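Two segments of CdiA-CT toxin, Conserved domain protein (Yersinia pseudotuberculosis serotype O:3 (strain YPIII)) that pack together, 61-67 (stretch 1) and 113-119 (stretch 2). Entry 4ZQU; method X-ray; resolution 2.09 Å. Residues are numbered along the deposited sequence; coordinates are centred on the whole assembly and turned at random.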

# COMPACT_ATOMS: atom_id res chain seq x y z
N ASN A 61 -7.72 15.79 -3.96
CA ASN A 61 -6.53 14.96 -3.87
C ASN A 61 -5.87 15.07 -2.50
O ASN A 61 -5.49 14.06 -1.91
CB ASN A 61 -5.53 15.33 -4.96
CG ASN A 61 -4.32 14.41 -4.99
OD1 ASN A 61 -3.42 14.52 -4.15
ND2 ASN A 61 -4.29 13.50 -5.95
N ILE A 62 -5.73 16.30 -2.01
CA ILE A 62 -5.10 16.57 -0.72
C ILE A 62 -5.76 15.79 0.42
O ILE A 62 -5.07 15.19 1.25
CB ILE A 62 -5.16 18.07 -0.37
CG1 ILE A 62 -4.31 18.87 -1.36
CG2 ILE A 62 -4.67 18.31 1.05
CD1 ILE A 62 -4.34 20.36 -1.11
N ASP A 63 -7.08 15.79 0.45
CA ASP A 63 -7.82 15.10 1.50
C ASP A 63 -7.51 13.61 1.52
O ASP A 63 -7.37 13.02 2.59
CB ASP A 63 -9.33 15.32 1.33
CG ASP A 63 -9.73 16.77 1.55
OD1 ASP A 63 -9.08 17.45 2.37
OD2 ASP A 63 -10.70 17.22 0.91
N VAL A 64 -7.40 13.01 0.34
CA VAL A 64 -7.11 11.58 0.23
C VAL A 64 -5.71 11.25 0.73
O VAL A 64 -5.51 10.26 1.43
CB VAL A 64 -7.26 11.09 -1.22
CG1 VAL A 64 -6.99 9.60 -1.31
CG2 VAL A 64 -8.64 11.41 -1.74
N THR A 65 -4.75 12.09 0.38
CA THR A 65 -3.38 11.91 0.83
C THR A 65 -3.30 12.01 2.35
O THR A 65 -2.58 11.25 3.00
CB THR A 65 -2.43 12.95 0.21
OG1 THR A 65 -2.72 14.25 0.76
CG2 THR A 65 -2.58 13.00 -1.29
N ALA A 66 -4.05 12.96 2.91
CA ALA A 66 -4.00 13.26 4.33
C ALA A 66 -4.80 12.28 5.18
O ALA A 66 -4.38 11.89 6.26
CB ALA A 66 -4.48 14.69 4.58
N LYS A 67 -5.98 11.89 4.68
CA LYS A 67 -6.86 10.98 5.40
C LYS A 67 -6.51 9.52 5.13
O LYS A 67 -7.30 8.62 5.44
CB LYS A 67 -8.31 11.25 5.04
N ASN A 113 -1.54 23.03 6.01
CA ASN A 113 -2.17 22.89 7.32
C ASN A 113 -2.87 21.54 7.46
O ASN A 113 -3.26 21.15 8.56
CB ASN A 113 -3.15 24.03 7.56
CG ASN A 113 -2.47 25.39 7.59
OD1 ASN A 113 -1.46 25.58 8.28
ND2 ASN A 113 -3.03 26.35 6.86
N GLN A 114 -3.02 20.84 6.34
CA GLN A 114 -3.50 19.46 6.35
C GLN A 114 -2.33 18.48 6.43
O GLN A 114 -2.52 17.27 6.37
CB GLN A 114 -4.34 19.17 5.10
CG GLN A 114 -5.64 19.93 5.04
CD GLN A 114 -6.49 19.72 6.28
OE1 GLN A 114 -6.69 20.65 7.06
NE2 GLN A 114 -6.97 18.50 6.47
N GLY A 115 -1.13 19.02 6.57
CA GLY A 115 0.07 18.22 6.71
C GLY A 115 0.58 17.66 5.39
O GLY A 115 1.30 16.66 5.37
N VAL A 116 0.20 18.31 4.29
CA VAL A 116 0.58 17.85 2.96
C VAL A 116 1.30 18.95 2.18
O VAL A 116 0.78 20.05 2.01
CB VAL A 116 -0.65 17.39 2.16
CG1 VAL A 116 -0.23 16.91 0.77
CG2 VAL A 116 -1.38 16.29 2.90
N LYS A 117 2.51 18.65 1.71
CA LYS A 117 3.26 19.62 0.92
C LYS A 117 2.82 19.59 -0.54
O LYS A 117 2.98 18.59 -1.22
CB LYS A 117 4.76 19.34 1.02
CG LYS A 117 5.61 20.28 0.17
CD LYS A 117 7.07 20.25 0.57
CE LYS A 117 7.69 18.88 0.34
NZ LYS A 117 9.14 18.87 0.71
N VAL A 118 2.25 20.69 -1.00
CA VAL A 118 1.84 20.81 -2.40
C VAL A 118 2.89 21.58 -3.18
O VAL A 118 3.08 22.78 -2.99
CB VAL A 118 0.48 21.50 -2.53
CG1 VAL A 118 0.04 21.56 -3.99
CG2 VAL A 118 -0.56 20.77 -1.69
N THR A 119 3.59 20.87 -4.07
CA THR A 119 4.66 21.45 -4.86
C THR A 119 4.23 21.64 -6.31
O THR A 119 3.90 20.67 -7.00
CB THR A 119 5.93 20.58 -4.83
OG1 THR A 119 6.38 20.44 -3.47
CG2 THR A 119 7.03 21.20 -5.66

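How do the two backbones lie against each other? Stretch 1 is the last part of a helix, which runs through Ala66 before Lys67 leaves helical geometry. Stretch 2 begins at the close of another helix, turns at Gly115, and runs out into a strand that includes Lys117 to Thr119. The nearest CA atoms are those of Ala66 and Gln114, 6.5 Å apart, so the small alanine sits where the chains draw together. No hydrogen bond crosses between them; the contact rests on shape, and it buries 263 Å² in all.

Which bump fills which hollow? Val116 is the central knob of stretch 2. Val116 CG2 enters a hollow on the helix lined by Ile62, Thr65 and Ala66, lying 3.2 Å from Thr65 OG1, 3.9 Å from Ala66 CB and 4.2 Å from Ile62 O. These three residues lie within about one turn of the helix, which lets a single methyl reach all of them. The approach to Thr65 OG1 is tight for a carbon and an oxygen, yet it is a packing contact. That hydroxyl donates instead to its own helix, from Thr65 OG1 to Ile62 O at 2.6 Å, a bond that the p rotamer (chi1 69°) permits. With its proton spent on the backbone, the polar group can sit beside a valine methyl in a buried site.

What does the long side chain of Ile62 add? It points toward stretch 2 and spreads along it. With chi1 m and chi2 t, the chain is extended at its end, and Ile62 CD1 reaches Val118 CG2 at 3.8 Å. The other branch turns toward the start of stretch 2: Ile62 CG2 lies 4.3 Å from Val116 CB and 4.2 Å from Gln114 CB. Val116 and Val118, two residues apart, both point toward the helix, while Lys117 between them is out of its reach. The isoleucine thus touches both valines, and the pairing is hydrophobic, with branched side chains excluding water from each other's surfaces.

How does the contact finish near the turn? Ala66 CB lies 3.7 Å from Gln114 O, a close fit between a methyl and a backbone carbonyl. The first carbons of the Gln114 side chain, CB and CG, lie against the CG2 methyl of Ile62. Gly115 then takes positive phi, a conformation that favours glycine, in a Schellman motif that ends the preceding helix; beyond this turn, Val116 enters its hollow.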